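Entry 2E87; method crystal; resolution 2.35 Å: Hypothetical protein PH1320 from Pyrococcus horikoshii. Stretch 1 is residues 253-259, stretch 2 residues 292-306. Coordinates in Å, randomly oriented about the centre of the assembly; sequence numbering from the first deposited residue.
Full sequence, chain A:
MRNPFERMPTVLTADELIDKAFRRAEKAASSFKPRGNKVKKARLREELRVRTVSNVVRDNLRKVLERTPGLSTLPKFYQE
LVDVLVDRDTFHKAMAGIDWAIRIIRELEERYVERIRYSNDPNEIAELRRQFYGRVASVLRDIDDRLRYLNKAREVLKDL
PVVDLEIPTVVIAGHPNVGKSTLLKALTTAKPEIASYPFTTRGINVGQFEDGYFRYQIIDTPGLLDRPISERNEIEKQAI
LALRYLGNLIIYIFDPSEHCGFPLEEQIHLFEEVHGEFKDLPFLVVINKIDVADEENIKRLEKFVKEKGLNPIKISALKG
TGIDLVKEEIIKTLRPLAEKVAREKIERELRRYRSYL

Stretch 1 253-259: IFDPSEH
Stretch 2 (292-306) VADEENIKRLEKFVK

Stretch 1 leaves a strand and enters a turn. Ile253 and Phe254 are the last residues of the strand, with phi/psi of -99/128 and -106/150. Asp255 is still extended at -122/89. A type I beta turn then runs from Asp255 to Glu258, with Pro256 at -58/-21 and Ser257 at -75/-24. It is closed by Glu258 N to Asp255 O at 3.0 Å. Glu258 takes a left-handed conformation, 69/12, and His259 returns to -67/-20.

Stretch 2 begins with a short loop. Val292 lies at -134/-2, Ala293 at -77/153 and Asp294 at -94/128. The helix runs from Glu295 through Lys306 and continues beyond it. Its backbone bonds include Leu301 N to Asn297 O at 2.9 Å and Val305 N to Leu301 O at 2.7 Å. Asp294 holds the N-cap position, but its side chain makes no capping bond.

The register is set at the turn. Ser257 CA lies 4.4 Å from Ala293 CA, and Pro256 CA lies 5.6 Å from Asn297 CA. Phe254 meets the helix further along, at Leu301, Phe304 and Val305. Together the stretches bury 474 Å², and the contact is mainly apolar.

Leu301 is central. Its chi1 is off-rotamer at -116° and its chi2 is t. Leu301 CD2 sits over one face of the Phe254 ring, 3.5 Å from the centroid and 8° off the normal, in a CH-pi contact. Leu301 CD1 lies 3.3 Å from Phe254 CB and 3.3 Å from Pro256 CG. One branched side chain thus packs against both residues. Phe254 has chi1 m (-78°) and chi2 100°. Phe254 CZ lies 4.1 Å from Phe304 CE2, and Phe254 CE1 lies 4.3 Å from Val305 CG2. Phe304 and Val305 both have chi1 t. All four of these helix-facing or strand-borne apolar residues are buried.

Pro256 points toward the helix, with a C-gamma exo pucker. Pro256 CB is 3.9 Å from Ile298 CG1 and 4.2 Å from Ala293 CB. The ring suits both the apolar contact and the phi of the turn. Ile298 is m,t. The small Ala293 side chain accompanies a close backbone approach, with Ala293 CA 4.1 Å from Ser257 CB.

Asn297 (chi1 m, chi2 -61°) points toward the turn. Asn297 ND2 lies 3.2 Å from Pro256 O. Glu258 OE2 is 4.0 Å from Asn297 OD1 and is hydrogen-bonded elsewhere in the structure.

The turn is braced from within. Asp255 (chi1 t) accepts hydrogen bonds at OD1 from Ser257 OG at 2.7 Å and from Ser257 N at 3.1 Å. Ser257 (chi1 p) also accepts one at OG from His259 N at 2.9 Å. These bonds tie Asp255 OD1 and Ser257 OG into the turn itself.

At the exposed margin, His259 (chi1 m, chi2 167°) meets Val292 (chi1 t). Val292 CG1 lies near the ring plane, at its edge, 3.2 Å from His259 CE1.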

# COMPACT_ATOMS: atom_id res chain seq x y z
N ILE A 253 -20.94 -0.11 17.18
CA ILE A 253 -22.34 0.24 17.29
C ILE A 253 -23.28 -0.96 17.36
O ILE A 253 -23.21 -1.85 16.51
CB ILE A 253 -22.81 1.09 16.09
CG1 ILE A 253 -21.92 2.33 15.91
CG2 ILE A 253 -24.26 1.50 16.31
CD1 ILE A 253 -22.30 3.19 14.72
N PHE A 254 -24.14 -0.96 18.38
CA PHE A 254 -25.17 -1.99 18.57
C PHE A 254 -26.49 -1.32 18.19
O PHE A 254 -26.64 -0.11 18.35
CB PHE A 254 -25.30 -2.40 20.04
CG PHE A 254 -24.25 -3.34 20.53
CD1 PHE A 254 -23.17 -2.87 21.27
CD2 PHE A 254 -24.36 -4.71 20.29
CE1 PHE A 254 -22.22 -3.75 21.77
CE2 PHE A 254 -23.42 -5.59 20.78
CZ PHE A 254 -22.34 -5.12 21.52
N ASP A 255 -27.45 -2.10 17.69
CA ASP A 255 -28.78 -1.59 17.34
C ASP A 255 -29.78 -2.42 18.15
O ASP A 255 -30.26 -3.45 17.70
CB ASP A 255 -29.06 -1.75 15.84
CG ASP A 255 -30.52 -1.44 15.49
OD1 ASP A 255 -31.24 -0.89 16.36
OD2 ASP A 255 -30.96 -1.74 14.35
N PRO A 256 -30.10 -1.96 19.37
CA PRO A 256 -31.04 -2.67 20.24
C PRO A 256 -32.44 -2.90 19.67
O PRO A 256 -33.16 -3.77 20.14
CB PRO A 256 -31.08 -1.79 21.49
CG PRO A 256 -29.77 -1.11 21.48
CD PRO A 256 -29.59 -0.76 20.03
N SER A 257 -32.82 -2.12 18.67
CA SER A 257 -34.13 -2.23 18.05
C SER A 257 -34.21 -3.46 17.12
O SER A 257 -35.29 -3.98 16.84
CB SER A 257 -34.41 -0.98 17.21
OG SER A 257 -33.86 -1.13 15.91
N GLU A 258 -33.04 -3.88 16.65
CA GLU A 258 -32.91 -5.02 15.75
C GLU A 258 -33.50 -4.68 14.38
O GLU A 258 -33.67 -5.56 13.54
CB GLU A 258 -33.55 -6.28 16.35
CG GLU A 258 -32.87 -6.73 17.65
CD GLU A 258 -33.50 -7.97 18.30
OE1 GLU A 258 -34.53 -8.45 17.80
OE2 GLU A 258 -32.96 -8.46 19.30
N HIS A 259 -33.79 -3.40 14.14
CA HIS A 259 -34.33 -3.02 12.84
C HIS A 259 -33.27 -3.22 11.76
O HIS A 259 -33.58 -3.32 10.58
CB HIS A 259 -34.81 -1.57 12.85
CG HIS A 259 -35.97 -1.34 13.76
ND1 HIS A 259 -36.39 -0.08 14.12
CD2 HIS A 259 -36.78 -2.20 14.42
CE1 HIS A 259 -37.41 -0.18 14.96
NE2 HIS A 259 -37.66 -1.46 15.16
N VAL A 292 -35.94 4.82 18.65
CA VAL A 292 -36.94 3.85 18.22
C VAL A 292 -36.75 2.51 18.93
O VAL A 292 -37.53 1.58 18.74
CB VAL A 292 -36.87 3.64 16.68
CG1 VAL A 292 -37.97 2.72 16.21
CG2 VAL A 292 -37.00 4.98 15.97
N ALA A 293 -35.72 2.42 19.76
CA ALA A 293 -35.44 1.19 20.49
C ALA A 293 -36.37 0.96 21.68
O ALA A 293 -36.90 1.91 22.25
CB ALA A 293 -33.98 1.20 20.95
N ASP A 294 -36.55 -0.31 22.03
CA ASP A 294 -37.39 -0.70 23.16
C ASP A 294 -36.53 -0.85 24.41
O ASP A 294 -35.52 -1.55 24.39
CB ASP A 294 -38.10 -2.03 22.89
CG ASP A 294 -39.27 -1.90 21.92
OD1 ASP A 294 -40.18 -1.08 22.18
OD2 ASP A 294 -39.28 -2.62 20.90
N GLU A 295 -36.93 -0.18 25.49
CA GLU A 295 -36.19 -0.24 26.75
C GLU A 295 -35.78 -1.64 27.15
O GLU A 295 -34.76 -1.83 27.81
CB GLU A 295 -37.03 0.37 27.87
CG GLU A 295 -37.09 1.87 27.84
CD GLU A 295 -35.71 2.49 27.92
OE1 GLU A 295 -35.03 2.29 28.95
OE2 GLU A 295 -35.30 3.16 26.96
N GLU A 296 -36.57 -2.64 26.75
CA GLU A 296 -36.27 -4.01 27.11
C GLU A 296 -34.86 -4.46 26.72
O GLU A 296 -34.07 -4.83 27.58
CB GLU A 296 -37.30 -4.96 26.48
CG GLU A 296 -37.02 -6.43 26.78
CD GLU A 296 -36.55 -6.65 28.21
OE1 GLU A 296 -37.28 -6.26 29.14
OE2 GLU A 296 -35.45 -7.22 28.39
N ASN A 297 -34.56 -4.43 25.42
CA ASN A 297 -33.25 -4.84 24.95
C ASN A 297 -32.13 -3.95 25.49
O ASN A 297 -31.11 -4.46 25.96
CB ASN A 297 -33.20 -4.85 23.42
CG ASN A 297 -33.98 -6.01 22.81
OD1 ASN A 297 -33.68 -7.18 23.05
ND2 ASN A 297 -34.99 -5.67 22.01
N ILE A 298 -32.32 -2.64 25.43
CA ILE A 298 -31.32 -1.68 25.91
C ILE A 298 -30.79 -2.02 27.30
O ILE A 298 -29.64 -1.72 27.63
CB ILE A 298 -31.89 -0.24 25.94
CG1 ILE A 298 -32.36 0.17 24.55
CG2 ILE A 298 -30.81 0.73 26.43
CD1 ILE A 298 -32.84 1.61 24.45
N LYS A 299 -31.63 -2.65 28.13
CA LYS A 299 -31.23 -3.03 29.47
C LYS A 299 -30.24 -4.18 29.38
O LYS A 299 -29.23 -4.19 30.07
CB LYS A 299 -32.45 -3.47 30.30
CG LYS A 299 -33.34 -2.32 30.77
CD LYS A 299 -34.42 -2.80 31.74
CE LYS A 299 -35.23 -1.64 32.32
NZ LYS A 299 -36.13 -2.08 33.42
N ARG A 300 -30.56 -5.15 28.53
CA ARG A 300 -29.69 -6.30 28.33
C ARG A 300 -28.35 -5.84 27.77
O ARG A 300 -27.30 -6.32 28.20
CB ARG A 300 -30.33 -7.30 27.37
CG ARG A 300 -29.38 -8.42 26.95
CD ARG A 300 -28.88 -9.22 28.16
NE ARG A 300 -27.64 -9.94 27.90
CZ ARG A 300 -27.46 -10.80 26.90
NH1 ARG A 300 -28.45 -11.05 26.05
NH2 ARG A 300 -26.29 -11.41 26.75
N LEU A 301 -28.40 -4.92 26.82
CA LEU A 301 -27.18 -4.41 26.21
C LEU A 301 -26.27 -3.72 27.22
O LEU A 301 -25.13 -4.13 27.41
CB LEU A 301 -27.50 -3.47 25.06
CG LEU A 301 -27.02 -4.01 23.71
CD1 LEU A 301 -27.30 -2.99 22.62
CD2 LEU A 301 -25.54 -4.30 23.78
N GLU A 302 -26.78 -2.67 27.87
CA GLU A 302 -25.97 -1.96 28.85
C GLU A 302 -25.40 -2.94 29.86
O GLU A 302 -24.22 -2.87 30.21
CB GLU A 302 -26.80 -0.90 29.58
CG GLU A 302 -27.28 0.22 28.69
CD GLU A 302 -27.33 1.55 29.41
OE1 GLU A 302 -26.27 2.01 29.88
OE2 GLU A 302 -28.43 2.14 29.51
N LYS A 303 -26.23 -3.87 30.31
CA LYS A 303 -25.81 -4.87 31.28
C LYS A 303 -24.60 -5.58 30.70
O LYS A 303 -23.50 -5.49 31.24
CB LYS A 303 -26.94 -5.87 31.53
CG LYS A 303 -26.84 -6.65 32.84
CD LYS A 303 -28.17 -7.34 33.15
CE LYS A 303 -28.22 -7.90 34.58
NZ LYS A 303 -29.59 -8.38 34.95
N PHE A 304 -24.81 -6.27 29.59
CA PHE A 304 -23.74 -7.00 28.90
C PHE A 304 -22.48 -6.16 28.71
O PHE A 304 -21.37 -6.61 29.01
CB PHE A 304 -24.23 -7.45 27.52
CG PHE A 304 -23.13 -7.91 26.61
CD1 PHE A 304 -22.52 -9.14 26.79
CD2 PHE A 304 -22.69 -7.10 25.58
CE1 PHE A 304 -21.48 -9.55 25.96
CE2 PHE A 304 -21.66 -7.50 24.74
CZ PHE A 304 -21.05 -8.73 24.93
N VAL A 305 -22.66 -4.94 28.20
CA VAL A 305 -21.54 -4.05 27.95
C VAL A 305 -20.75 -3.73 29.20
O VAL A 305 -19.54 -3.94 29.24
CB VAL A 305 -22.01 -2.72 27.32
CG1 VAL A 305 -20.84 -1.76 27.22
CG2 VAL A 305 -22.59 -2.98 25.95
N LYS A 306 -21.43 -3.21 30.22
CA LYS A 306 -20.74 -2.87 31.45
C LYS A 306 -20.03 -4.08 32.04
O LYS A 306 -19.01 -3.93 32.71
CB LYS A 306 -21.73 -2.24 32.44
CG LYS A 306 -22.18 -0.86 31.98
CD LYS A 306 -23.30 -0.26 32.81
CE LYS A 306 -23.69 1.11 32.26
NZ LYS A 306 -24.87 1.72 32.95